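Local atomic coordinates of reticulocyte binding protein (Streptococcus agalactiae COH1, PDB entry 3FAW), a protein that probably hydrolyses alpha-1,6 glucosidic links in pullulan and related alpha-glucans as a streptococcal surface pullulanase. Residues 199-207 against 216-226. Sequence-based numbering, arbitrary orientation.
Sequences TGYYYLYEI and ILDPYAKSLAE. With CA (calcium ion), chain B.
Strand 202-209 of the carbohydrate-binding module 48 beta-sandwich pairs with Ile216, the last residue of the returning strand, and the loop 217-226 then runs on alongside it. Tyr205 and Ile216 form an antiparallel hydrogen-bonded pair. Ile216 N donates to Tyr205 O at 2.7 Å. Tyr205 N donates to Ile216 O at 3.2 Å. Ile216 CG1 sits between its backbone N and carbonyl carbon (chi1 69°), which lays CG1 and CD1 against Tyr205 CB. Ile207 CD1 meets the same CG1.

Beyond this pair the chains part, and a water bridges the gap. It donates to Tyr203 O and Ile216 O and accepts from Asp218 N. Asp218 opens a type I turn to Ala221, and its OD1 takes the N-H of Tyr220 in an Asx turn. Its other oxygen faces the strand. Tyr203 OH donates to Asp218 OD2 (2.7 Å) on the anti side, with ring and carboxylate planes 64° apart. A second water, accepting from Tyr205 OH, donates to the same OD2, so two donors grip this buried oxygen.

At the far end a calcium ion joins the module to the catalytic domain. Tyr202 OH binds it at 2.6 Å; four waters and the carbonyl oxygens of Lys165, from the module, and Lys363, from the catalytic domain, complete the shell. Ala225 CB rests over the centre of the Tyr202 ring in a CH-pi contact, 3.4 Å from the centroid, while Gly200 O lies over the opposite face. Glu226 OE1 accepts from one calcium-bound water, and Gly200 O from another.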
ATOM      1  N   THR A 199     -30.257 -11.462   5.800  1.00 12.34           N
ATOM      2  CA  THR A 199     -28.926 -11.467   6.404  1.00 11.38           C
ATOM      3  C   THR A 199     -28.168 -12.743   6.008  1.00 11.12           C
ATOM      4  O   THR A 199     -28.691 -13.855   6.133  1.00 10.84           O
ATOM      5  CB  THR A 199     -29.006 -11.349   7.949  1.00 12.61           C
ATOM      6  OG1 THR A 199     -29.813 -10.218   8.307  1.00 12.77           O
ATOM      7  CG2 THR A 199     -27.615 -11.183   8.568  1.00 13.34           C
ATOM      8  N   GLY A 200     -26.955 -12.572   5.494  1.00 11.00           N
ATOM      9  CA  GLY A 200     -26.110 -13.706   5.100  1.00  9.51           C
ATOM     10  C   GLY A 200     -26.314 -14.227   3.681  1.00  8.41           C
ATOM     11  O   GLY A 200     -25.486 -14.985   3.181  1.00  7.18           O
ATOM     12  N   TYR A 201     -27.409 -13.844   3.028  1.00  9.68           N
ATOM     13  CA  TYR A 201     -27.647 -14.250   1.634  1.00 10.39           C
ATOM     14  C   TYR A 201     -26.679 -13.534   0.693  1.00 11.14           C
ATOM     15  O   TYR A 201     -26.163 -12.456   1.015  1.00 10.35           O
ATOM     16  CB  TYR A 201     -29.098 -13.988   1.210  1.00 10.63           C
ATOM     17  CG  TYR A 201     -30.085 -15.050   1.662  1.00 13.21           C
ATOM     18  CD1 TYR A 201     -30.613 -15.040   2.953  1.00 11.60           C
ATOM     19  CD2 TYR A 201     -30.491 -16.066   0.796  1.00 12.18           C
ATOM     20  CE1 TYR A 201     -31.522 -16.016   3.369  1.00 10.31           C
ATOM     21  CE2 TYR A 201     -31.396 -17.041   1.202  1.00 11.73           C
ATOM     22  CZ  TYR A 201     -31.907 -17.010   2.488  1.00 11.12           C
ATOM     23  OH  TYR A 201     -32.809 -17.974   2.888  1.00 10.47           O
ATOM     24  N   TYR A 202     -26.441 -14.139  -0.468  1.00  9.95           N
ATOM     25  CA  TYR A 202     -25.466 -13.617  -1.423  1.00 10.83           C
ATOM     26  C   TYR A 202     -26.144 -13.171  -2.719  1.00 11.40           C
ATOM     27  O   TYR A 202     -27.236 -13.631  -3.039  1.00 11.88           O
ATOM     28  CB  TYR A 202     -24.402 -14.671  -1.721  1.00 10.82           C
ATOM     29  CG  TYR A 202     -23.758 -15.264  -0.490  1.00  8.77           C
ATOM     30  CD1 TYR A 202     -23.993 -16.590  -0.123  1.00 11.82           C
ATOM     31  CD2 TYR A 202     -22.920 -14.502   0.313  1.00  8.66           C
ATOM     32  CE1 TYR A 202     -23.391 -17.139   1.009  1.00 13.04           C
ATOM     33  CE2 TYR A 202     -22.325 -15.039   1.451  1.00 10.93           C
ATOM     34  CZ  TYR A 202     -22.561 -16.354   1.791  1.00 10.82           C
ATOM     35  OH  TYR A 202     -21.958 -16.885   2.909  1.00 11.83           O
ATOM     36  N   TYR A 203     -25.496 -12.266  -3.453  1.00 11.47           N
ATOM     37  CA  TYR A 203     -26.073 -11.727  -4.682  1.00 11.30           C
ATOM     38  C   TYR A 203     -25.044 -11.355  -5.753  1.00 11.50           C
ATOM     39  O   TYR A 203     -23.914 -10.957  -5.453  1.00 11.43           O
ATOM     40  CB  TYR A 203     -26.981 -10.520  -4.376  1.00 10.98           C
ATOM     41  CG  TYR A 203     -26.266  -9.295  -3.844  1.00 11.73           C
ATOM     42  CD1 TYR A 203     -25.974  -8.213  -4.678  1.00 12.06           C
ATOM     43  CD2 TYR A 203     -25.883  -9.212  -2.507  1.00 11.15           C
ATOM     44  CE1 TYR A 203     -25.319  -7.087  -4.195  1.00 11.65           C
ATOM     45  CE2 TYR A 203     -25.228  -8.089  -2.016  1.00 11.95           C
ATOM     46  CZ  TYR A 203     -24.949  -7.031  -2.863  1.00 10.30           C
ATOM     47  OH  TYR A 203     -24.299  -5.924  -2.371  1.00 12.53           O
ATOM     48  N   LEU A 204     -25.457 -11.518  -7.010  1.00 10.61           N
ATOM     49  CA  LEU A 204     -24.747 -10.973  -8.161  1.00  9.82           C
ATOM     50  C   LEU A 204     -25.734 -10.128  -8.962  1.00  9.98           C
ATOM     51  O   LEU A 204     -26.947 -10.242  -8.774  1.00  7.42           O
ATOM     52  CB  LEU A 204     -24.179 -12.091  -9.039  1.00  9.24           C
ATOM     53  CG  LEU A 204     -23.003 -12.904  -8.486  1.00  7.94           C
ATOM     54  CD1 LEU A 204     -22.688 -14.079  -9.404  1.00  8.40           C
ATOM     55  CD2 LEU A 204     -21.764 -12.038  -8.287  1.00  6.23           C
ATOM     56  N   TYR A 205     -25.212  -9.274  -9.841  1.00 11.09           N
ATOM     57  CA  TYR A 205     -26.045  -8.518 -10.781  1.00 11.70           C
ATOM     58  C   TYR A 205     -25.786  -8.999 -12.202  1.00 12.51           C
ATOM     59  O   TYR A 205     -24.635  -9.081 -12.625  1.00 13.12           O
ATOM     60  CB  TYR A 205     -25.742  -7.020 -10.702  1.00 11.50           C
ATOM     61  CG  TYR A 205     -26.271  -6.339  -9.465  1.00 11.62           C
ATOM     62  CD1 TYR A 205     -27.641  -6.246  -9.232  1.00 10.11           C
ATOM     63  CD2 TYR A 205     -25.403  -5.770  -8.531  1.00 11.47           C
ATOM     64  CE1 TYR A 205     -28.134  -5.614  -8.096  1.00  9.76           C
ATOM     65  CE2 TYR A 205     -25.889  -5.133  -7.396  1.00 10.20           C
ATOM     66  CZ  TYR A 205     -27.255  -5.057  -7.188  1.00 10.95           C
ATOM     67  OH  TYR A 205     -27.743  -4.438  -6.062  1.00 13.35           O
ATOM     68  N   GLU A 206     -26.853  -9.310 -12.932  1.00 13.56           N
ATOM     69  CA  GLU A 206     -26.747  -9.633 -14.352  1.00 14.72           C
ATOM     70  C   GLU A 206     -27.121  -8.416 -15.194  1.00 14.81           C
ATOM     71  O   GLU A 206     -28.265  -7.954 -15.163  1.00 15.11           O
ATOM     72  CB  GLU A 206     -27.629 -10.828 -14.725  1.00 14.97           C
ATOM     73  CG  GLU A 206     -27.342 -11.368 -16.124  1.00 15.21           C
ATOM     74  CD  GLU A 206     -28.120 -12.633 -16.438  1.00 17.59           C
ATOM     75  OE1 GLU A 206     -29.367 -12.591 -16.389  1.00 19.76           O
ATOM     76  OE2 GLU A 206     -27.484 -13.665 -16.738  1.00 19.77           O
ATOM     77  N   ILE A 207     -26.145  -7.906 -15.941  1.00 15.45           N
ATOM     78  CA  ILE A 207     -26.322  -6.703 -16.750  1.00 15.88           C
ATOM     79  C   ILE A 207     -26.459  -7.093 -18.212  1.00 16.59           C
ATOM     80  O   ILE A 207     -25.664  -7.874 -18.723  1.00 15.23           O
ATOM     81  CB  ILE A 207     -25.134  -5.728 -16.584  1.00 14.78           C
ATOM     82  CG1 ILE A 207     -24.979  -5.328 -15.112  1.00 16.60           C
ATOM     83  CG2 ILE A 207     -25.331  -4.478 -17.447  1.00 14.34           C
ATOM     84  CD1 ILE A 207     -23.873  -4.323 -14.859  1.00 16.77           C
ATOM     85  N   ILE A 216     -21.939  -9.616 -12.570  1.00 12.24           N
ATOM     86  CA  ILE A 216     -20.923  -8.744 -11.957  1.00 11.88           C
ATOM     87  C   ILE A 216     -20.986  -8.696 -10.425  1.00 12.12           C
ATOM     88  O   ILE A 216     -21.984  -9.079  -9.811  1.00 12.36           O
ATOM     89  CB  ILE A 216     -20.962  -7.290 -12.553  1.00 10.34           C
ATOM     90  CG1 ILE A 216     -22.223  -6.523 -12.137  1.00  9.95           C
ATOM     91  CG2 ILE A 216     -20.860  -7.337 -14.080  1.00  9.17           C
ATOM     92  CD1 ILE A 216     -22.129  -5.823 -10.802  1.00  8.75           C
ATOM     93  N   LEU A 217     -19.896  -8.219  -9.826  1.00 12.42           N
ATOM     94  CA  LEU A 217     -19.770  -8.099  -8.372  1.00 12.00           C
ATOM     95  C   LEU A 217     -20.013  -6.654  -7.969  1.00 12.71           C
ATOM     96  O   LEU A 217     -19.338  -5.753  -8.458  1.00 12.41           O
ATOM     97  CB  LEU A 217     -18.372  -8.541  -7.914  1.00 12.57           C
ATOM     98  CG  LEU A 217     -17.964  -8.220  -6.469  1.00 11.50           C
ATOM     99  CD1 LEU A 217     -18.991  -8.761  -5.481  1.00 14.17           C
ATOM    100  CD2 LEU A 217     -16.568  -8.773  -6.147  1.00 10.58           C
ATOM    101  N   ASP A 218     -20.985  -6.442  -7.082  1.00 13.49           N
ATOM    102  CA  ASP A 218     -21.271  -5.118  -6.533  1.00 13.23           C
ATOM    103  C   ASP A 218     -19.978  -4.495  -5.985  1.00 12.58           C
ATOM    104  O   ASP A 218     -19.402  -5.012  -5.025  1.00 11.11           O
ATOM    105  CB  ASP A 218     -22.324  -5.239  -5.424  1.00 12.23           C
ATOM    106  CG  ASP A 218     -22.836  -3.896  -4.934  1.00 12.92           C
ATOM    107  OD1 ASP A 218     -22.337  -2.839  -5.382  1.00 12.74           O
ATOM    108  OD2 ASP A 218     -23.754  -3.896  -4.086  1.00 12.86           O
ATOM    109  N   PRO A 219     -19.501  -3.396  -6.606  1.00 12.75           N
ATOM    110  CA  PRO A 219     -18.270  -2.778  -6.102  1.00 12.45           C
ATOM    111  C   PRO A 219     -18.377  -2.212  -4.681  1.00 12.78           C
ATOM    112  O   PRO A 219     -17.361  -2.086  -4.011  1.00 12.66           O
ATOM    113  CB  PRO A 219     -17.967  -1.668  -7.123  1.00 12.18           C
ATOM    114  CG  PRO A 219     -19.194  -1.468  -7.894  1.00 14.71           C
ATOM    115  CD  PRO A 219     -20.035  -2.700  -7.790  1.00 12.53           C
ATOM    116  N   TYR A 220     -19.594  -1.894  -4.237  1.00 13.23           N
ATOM    117  CA  TYR A 220     -19.849  -1.378  -2.889  1.00 12.78           C
ATOM    118  C   TYR A 220     -20.268  -2.466  -1.897  1.00 13.34           C
ATOM    119  O   TYR A 220     -20.790  -2.160  -0.828  1.00 13.52           O
ATOM    120  CB  TYR A 220     -20.915  -0.273  -2.945  1.00 12.25           C
ATOM    121  CG  TYR A 220     -20.354   1.058  -3.368  1.00  8.92           C
ATOM    122  CD1 TYR A 220     -19.945   1.267  -4.681  1.00 12.17           C
ATOM    123  CD2 TYR A 220     -20.210   2.102  -2.458  1.00  7.57           C
ATOM    124  CE1 TYR A 220     -19.415   2.476  -5.081  1.00  8.32           C
ATOM    125  CE2 TYR A 220     -19.679   3.323  -2.851  1.00  8.82           C
ATOM    126  CZ  TYR A 220     -19.284   3.500  -4.169  1.00  8.17           C
ATOM    127  OH  TYR A 220     -18.760   4.693  -4.592  1.00  9.24           O
ATOM    128  N   ALA A 221     -20.029  -3.727  -2.251  1.00 14.08           N
ATOM    129  CA  ALA A 221     -20.296  -4.864  -1.367  1.00 15.59           C
ATOM    130  C   ALA A 221     -19.495  -4.774  -0.061  1.00 16.53           C
ATOM    131  O   ALA A 221     -18.278  -4.573  -0.086  1.00 16.77           O
ATOM    132  CB  ALA A 221     -19.979  -6.182  -2.091  1.00 14.48           C
ATOM    133  N   LYS A 222     -20.189  -4.928   1.068  1.00 16.12           N
ATOM    134  CA  LYS A 222     -19.577  -4.814   2.393  1.00 16.01           C
ATOM    135  C   LYS A 222     -19.059  -6.151   2.925  1.00 15.24           C
ATOM    136  O   LYS A 222     -18.297  -6.183   3.891  1.00 16.28           O
ATOM    137  CB  LYS A 222     -20.575  -4.208   3.390  1.00 16.35           C
ATOM    138  CG  LYS A 222     -21.139  -2.839   2.979  1.00 18.06           C
ATOM    139  CD  LYS A 222     -20.046  -1.789   2.772  1.00 15.71           C
ATOM    140  CE  LYS A 222     -20.626  -0.443   2.372  1.00 17.93           C
ATOM    141  NZ  LYS A 222     -21.311  -0.496   1.048  1.00 16.29           N
ATOM    142  N   SER A 223     -19.498  -7.250   2.316  1.00 15.01           N
ATOM    143  CA  SER A 223     -18.911  -8.568   2.569  1.00 13.96           C
ATOM    144  C   SER A 223     -19.189  -9.502   1.389  1.00 14.06           C
ATOM    145  O   SER A 223     -19.838  -9.106   0.413  1.00 13.95           O
ATOM    146  CB  SER A 223     -19.426  -9.177   3.883  1.00 14.36           C
ATOM    147  OG  SER A 223     -18.600 -10.261   4.305  1.00 10.40           O
ATOM    148  N   LEU A 224     -18.677 -10.728   1.480  1.00 11.90           N
ATOM    149  CA  LEU A 224     -18.728 -11.686   0.379  1.00 12.20           C
ATOM    150  C   LEU A 224     -18.922 -13.116   0.872  1.00 12.14           C
ATOM    151  O   LEU A 224     -18.676 -13.423   2.040  1.00 12.22           O
ATOM    152  CB  LEU A 224     -17.426 -11.645  -0.430  1.00 11.58           C
ATOM    153  CG  LEU A 224     -16.888 -10.313  -0.966  1.00 12.40           C
ATOM    154  CD1 LEU A 224     -15.447 -10.494  -1.423  1.00  7.43           C
ATOM    155  CD2 LEU A 224     -17.754  -9.768  -2.101  1.00  7.85           C
ATOM    156  N   ALA A 225     -19.355 -13.985  -0.041  1.00 12.78           N
ATOM    157  CA  ALA A 225     -19.361 -15.428   0.189  1.00 12.95           C
ATOM    158  C   ALA A 225     -17.925 -15.941   0.209  1.00 13.27           C
ATOM    159  O   ALA A 225     -17.047 -15.342  -0.414  1.00 13.68           O
ATOM    160  CB  ALA A 225     -20.155 -16.140  -0.897  1.00 11.02           C
ATOM    161  N   GLU A 226     -17.689 -17.037   0.929  1.00 13.52           N
ATOM    162  CA  GLU A 226     -16.373 -17.683   0.934  1.00 13.96           C
ATOM    163  C   GLU A 226     -15.902 -17.868  -0.510  1.00 13.93           C
ATOM    164  O   GLU A 226     -16.676 -18.287  -1.373  1.00 13.69           O
ATOM    165  CB  GLU A 226     -16.386 -19.018   1.704  1.00 14.35           C
ATOM    166  CG  GLU A 226     -17.170 -20.187   1.068  1.00 14.58           C
ATOM    167  CD  GLU A 226     -18.685 -20.005   1.074  1.00  9.99           C
ATOM    168  OE1 GLU A 226     -19.198 -19.100   1.767  1.00 12.19           O
ATOM    169  OE2 GLU A 226     -19.370 -20.778   0.377  1.00 13.16           O
TER
HETATM  170 CA    CA B   1     -22.862 -18.727   4.489  1.00 13.22          CA
HETATM  171  O   HOH W   1     -24.188 -16.606   4.776  1.00  8.17           O
HETATM  172  O   HOH W   2     -19.483 -15.680   3.493  1.00  6.70           O
HETATM  173  O   HOH W   3     -22.835  -8.555  -6.723  1.00  9.05           O
HETATM  174  O   HOH W   4     -26.165  -2.958  -4.684  1.00 10.29           O
HETATM  175  O   HOH W   5     -21.999 -19.967   2.633  1.00 13.08           O
HETATM  176  O   HOH W   6     -22.799 -21.023   5.327  1.00 11.35           O
HETATM  177  O   HOH W   7     -23.908 -18.576   6.721  1.00 18.52           O